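Local coordinates for response regulator (Caulobacter vibrioides, PDB 3T0Y), which binds the anti-sigma factor NepR through the sigma-like domain present here, part of a longer response regulator, and so probably controls the general stress response, at residues C[28-32]-C[43-47]; C[89-93]-C[135-140]. All coordinates share one frame. Residues are numbered along the deposited sequence.

Contact 1: residues C[28-32]-C[43-47]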
# COMPACT_ATOMS: atom_id res chain seq x y z
N ILE C 28 -4.41 3.09 14.45
CA ILE C 28 -4.32 3.75 13.17
C ILE C 28 -3.77 2.77 12.13
O ILE C 28 -4.13 2.83 10.96
CB ILE C 28 -3.51 5.08 13.25
CG1 ILE C 28 -3.80 5.97 12.04
CG2 ILE C 28 -2.02 4.82 13.37
CD1 ILE C 28 -5.27 6.20 11.82
N ARG C 29 -2.93 1.82 12.54
CA ARG C 29 -2.41 0.88 11.55
C ARG C 29 -3.51 -0.03 11.09
O ARG C 29 -3.57 -0.40 9.91
CB ARG C 29 -1.27 0.02 12.07
CG ARG C 29 -0.02 0.76 12.46
CD ARG C 29 1.05 -0.25 12.90
NE ARG C 29 1.66 -0.94 11.76
CZ ARG C 29 2.07 -2.21 11.76
NH1 ARG C 29 1.90 -2.95 12.85
NH2 ARG C 29 2.63 -2.73 10.68
N ARG C 30 -4.37 -0.42 12.03
CA ARG C 30 -5.49 -1.28 11.68
C ARG C 30 -6.37 -0.55 10.68
O ARG C 30 -6.76 -1.11 9.67
CB ARG C 30 -6.31 -1.68 12.90
CG ARG C 30 -7.54 -2.52 12.54
CD ARG C 30 -8.46 -2.74 13.73
NE ARG C 30 -8.78 -1.48 14.36
CZ ARG C 30 -9.36 -1.35 15.54
NH1 ARG C 30 -9.68 -2.42 16.25
NH2 ARG C 30 -9.57 -0.14 16.03
N TYR C 31 -6.67 0.71 10.97
CA TYR C 31 -7.57 1.47 10.10
C TYR C 31 -6.93 1.65 8.73
O TYR C 31 -7.57 1.43 7.70
CB TYR C 31 -7.88 2.82 10.73
CG TYR C 31 -8.65 3.74 9.82
CD1 TYR C 31 -9.97 3.45 9.48
CD2 TYR C 31 -8.07 4.90 9.30
CE1 TYR C 31 -10.69 4.27 8.65
CE2 TYR C 31 -8.79 5.73 8.47
CZ TYR C 31 -10.11 5.41 8.15
OH TYR C 31 -10.86 6.23 7.34
N ALA C 32 -5.65 2.03 8.73
CA ALA C 32 -4.90 2.31 7.51
C ALA C 32 -4.96 1.12 6.57
O ALA C 32 -5.23 1.28 5.38
CB ALA C 32 -3.44 2.65 7.88
N ASP C 43 0.80 1.45 6.24
CA ASP C 43 1.97 2.01 6.90
C ASP C 43 2.55 3.17 6.12
O ASP C 43 3.08 4.10 6.70
CB ASP C 43 3.03 0.93 7.13
CG ASP C 43 2.58 -0.11 8.14
OD1 ASP C 43 1.54 0.12 8.77
OD2 ASP C 43 3.28 -1.13 8.32
N HIS C 44 2.47 3.13 4.80
CA HIS C 44 2.94 4.27 4.02
C HIS C 44 2.19 5.54 4.45
O HIS C 44 2.80 6.60 4.65
CB HIS C 44 2.75 4.03 2.52
CG HIS C 44 2.74 5.30 1.72
ND1 HIS C 44 3.89 6.01 1.44
CD2 HIS C 44 1.73 5.99 1.15
CE1 HIS C 44 3.59 7.08 0.73
NE2 HIS C 44 2.28 7.09 0.53
N TYR C 45 0.88 5.42 4.62
CA TYR C 45 0.04 6.59 4.89
C TYR C 45 0.17 7.07 6.33
O TYR C 45 0.11 8.27 6.62
CB TYR C 45 -1.43 6.28 4.53
CG TYR C 45 -1.73 6.48 3.07
CD1 TYR C 45 -1.69 7.76 2.51
CD2 TYR C 45 -2.01 5.40 2.24
CE1 TYR C 45 -1.96 7.96 1.17
CE2 TYR C 45 -2.28 5.59 0.88
CZ TYR C 45 -2.25 6.88 0.36
OH TYR C 45 -2.53 7.10 -0.96
N VAL C 46 0.33 6.12 7.24
CA VAL C 46 0.62 6.44 8.61
C VAL C 46 1.94 7.23 8.71
O VAL C 46 2.03 8.23 9.44
CB VAL C 46 0.70 5.17 9.48
CG1 VAL C 46 1.02 5.55 10.91
CG2 VAL C 46 -0.61 4.38 9.40
N ARG C 47 2.98 6.76 8.01
CA ARG C 47 4.28 7.43 8.05
C ARG C 47 4.12 8.87 7.57
O ARG C 47 4.53 9.80 8.24
CB ARG C 47 5.33 6.70 7.21
CG ARG C 47 5.94 5.47 7.89
CD ARG C 47 7.22 4.98 7.18
NE ARG C 47 7.01 4.82 5.74
CZ ARG C 47 6.56 3.72 5.16
NH1 ARG C 47 6.29 2.64 5.90
NH2 ARG C 47 6.39 3.68 3.85

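Contact 2: residues C[89-93]-C[135-140]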
# COMPACT_ATOMS: atom_id res chain seq x y z
N ARG C 89 0.49 9.23 -5.83
CA ARG C 89 -0.90 8.92 -6.16
C ARG C 89 -1.08 7.41 -6.31
O ARG C 89 -2.17 6.88 -6.08
CB ARG C 89 -1.34 9.60 -7.46
CG ARG C 89 -1.24 11.12 -7.43
CD ARG C 89 -2.40 11.75 -8.21
NE ARG C 89 -1.94 12.66 -9.27
CZ ARG C 89 -1.29 13.80 -9.06
NH1 ARG C 89 -0.97 14.17 -7.83
NH2 ARG C 89 -0.93 14.55 -10.09
N LEU C 90 -0.02 6.72 -6.70
CA LEU C 90 -0.09 5.27 -6.92
C LEU C 90 -0.54 4.55 -5.65
O LEU C 90 -1.08 3.45 -5.71
CB LEU C 90 1.25 4.73 -7.38
CG LEU C 90 1.75 5.11 -8.78
CD1 LEU C 90 3.23 4.80 -8.92
CD2 LEU C 90 0.96 4.42 -9.89
N MSE C 91 -0.34 5.17 -4.49
CA MSE C 91 -0.67 4.52 -3.24
C MSE C 91 -2.20 4.47 -2.99
O MSE C 91 -2.68 3.76 -2.09
CB MSE C 91 0.09 5.15 -2.07
CG MSE C 91 1.61 5.07 -2.23
SE MSE C 91 2.29 3.28 -2.78
CE MSE C 91 2.31 2.59 -0.99
N ARG C 92 -2.95 5.22 -3.80
CA ARG C 92 -4.41 5.23 -3.72
C ARG C 92 -5.04 4.10 -4.53
O ARG C 92 -6.24 3.91 -4.50
CB ARG C 92 -4.97 6.56 -4.22
CG ARG C 92 -4.62 7.73 -3.32
CD ARG C 92 -5.39 7.60 -2.03
NE ARG C 92 -6.82 7.65 -2.32
CZ ARG C 92 -7.56 8.74 -2.23
NH1 ARG C 92 -7.02 9.88 -1.81
NH2 ARG C 92 -8.86 8.69 -2.54
N ILE C 93 -4.21 3.38 -5.29
CA ILE C 93 -4.70 2.23 -6.03
C ILE C 93 -4.61 0.96 -5.17
O ILE C 93 -3.60 0.70 -4.50
CB ILE C 93 -3.85 2.03 -7.29
CG1 ILE C 93 -4.01 3.25 -8.20
CG2 ILE C 93 -4.25 0.75 -7.99
CD1 ILE C 93 -2.96 3.36 -9.23
N GLU C 135 -9.54 3.57 -11.08
CA GLU C 135 -9.13 4.42 -9.98
C GLU C 135 -8.43 5.68 -10.51
O GLU C 135 -8.72 6.79 -10.07
CB GLU C 135 -8.24 3.64 -9.01
CG GLU C 135 -7.58 4.48 -7.94
CD GLU C 135 -8.58 5.28 -7.12
OE1 GLU C 135 -8.15 6.27 -6.48
OE2 GLU C 135 -9.78 4.94 -7.13
N ILE C 136 -7.53 5.51 -11.46
CA ILE C 136 -6.82 6.65 -12.04
C ILE C 136 -7.80 7.65 -12.66
O ILE C 136 -7.65 8.85 -12.51
CB ILE C 136 -5.81 6.22 -13.11
CG1 ILE C 136 -4.85 5.17 -12.54
CG2 ILE C 136 -5.04 7.41 -13.62
CD1 ILE C 136 -3.82 4.66 -13.52
N ASP C 137 -8.81 7.15 -13.36
CA ASP C 137 -9.74 8.03 -14.07
C ASP C 137 -10.67 8.76 -13.10
O ASP C 137 -11.05 9.90 -13.35
CB ASP C 137 -10.53 7.27 -15.14
CG ASP C 137 -9.65 6.83 -16.32
OD1 ASP C 137 -8.54 7.40 -16.49
OD2 ASP C 137 -10.07 5.91 -17.07
N ALA C 138 -11.02 8.10 -12.00
CA ALA C 138 -11.94 8.68 -11.03
C ALA C 138 -11.31 9.78 -10.16
O ALA C 138 -11.82 10.90 -10.11
CB ALA C 138 -12.57 7.59 -10.16
N GLU C 139 -10.20 9.46 -9.51
CA GLU C 139 -9.62 10.38 -8.52
C GLU C 139 -8.18 10.79 -8.83
O GLU C 139 -7.76 11.91 -8.51
CB GLU C 139 -9.67 9.75 -7.12
CG GLU C 139 -10.97 8.99 -6.79
CD GLU C 139 -10.82 8.11 -5.55
OE1 GLU C 139 -11.83 7.85 -4.86
OE2 GLU C 139 -9.67 7.69 -5.26
N LEU C 140 -7.42 9.89 -9.45
CA LEU C 140 -5.97 10.04 -9.59
C LEU C 140 -5.51 10.85 -10.80
O LEU C 140 -4.59 11.64 -10.69
CB LEU C 140 -5.29 8.68 -9.56
CG LEU C 140 -4.85 8.19 -8.19
CD1 LEU C 140 -5.88 8.58 -7.14
CD2 LEU C 140 -4.59 6.68 -8.20

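Contact 1: residues C[28-32]-C[43-47]
Arg29 and Asp43 join two buried helix segments, 28-32 and 43-47, through a two-pronged salt bridge. Arg29 NE donates to Asp43 OD1 at 3.2 Å, and Arg29 NH2 donates to Asp43 OD2 at 2.9 Å. Both CA-to-CB bonds point sideways, so the side chains must reach across. Arg29 does so with chi1 m, chi2 t and chi3 p, the last turning the guanidinium toward the acid. Asp43 is also m, and its carboxylate takes the two N-H groups at once. Asp43 OD1 has a second donor, Gln39 NE2. The segments belong to helices 25-36 and 39-54, a helical hairpin in the sigma2-like part of PhyR. The axes of segments 28-32 and 43-47 come within 9.1 Å, with 127° between their directions, so they run only roughly antiparallel. Beside the salt bridge, Val46 points at the other helix. The t rotamer of Val46 sets Val46 CG2 3.6 Å from Ala32 CB and Val46 CG1 4.0 Å from Ile28 CG2. The small Ala32 side chain lets Val46 come close. Ile28 also touches Tyr71, and Ala32 touches Phe74, both on helix 66-80. Asp43 and Val46 also pack against aromatic side chains of the NepR chain.

Contact 2: residues C[89-93]-C[135-140]
Leu140 lays its side chain over Ile93 and Arg92. Leu140 CD2 is 3.5 Å from Ile93 CG1, and Leu140 CD1 is 3.7 Å from Arg92 CB. Ile93 also meets the helix one turn earlier, with CG1 3.8 Å from Glu135 CG and CD1 4.2 Å from Ile136 CG1. A charged pair flanks this apolar patch. Arg92, with chi1 to chi3 all m, curls so that NH2 forms a salt bridge with Glu139 OE2 at 3.0 Å. Its guanidinium also makes a cation-pi contact with Trp78. Arg89 lies near the helix end, with CB 3.9 Å from Leu140 CG. The helix widens into a pi-type turn at 136-140, where Leu140 N bonds weakly to Glu135 O at 3.4 Å. Across from it, residues 90-92 form a short 3-10 turn, with Arg92 N bonded to Arg89 O at 2.9 Å. The arrangement is the turn between helices 86-89 and 95-106, packed on the last helix of the all-helical, sigma-like part of PhyR, which belongs to the helix-turn-helix class.

In the fold
From the N terminus, helix 25-36 runs into a short turn and back along helix 39-54. Contact 1 closes this hairpin, with ten residues between its segments. Helix 66-80 follows and packs against the hairpin. The chain then passes through helix 86-89 to the turn where contact 2 opens. The chain runs through helices 95-106 and 111-118 before helix 122-140 returns to close it, 41 residues later. The two contacts are in series; neither nests in nor crosses the other. Their centres lie about 18 Å apart, yet they touch: Tyr45 and His44 pack against Met91, and Tyr45 against Arg92. The sigma2-like part thus meets the turn that leads into the second helical region.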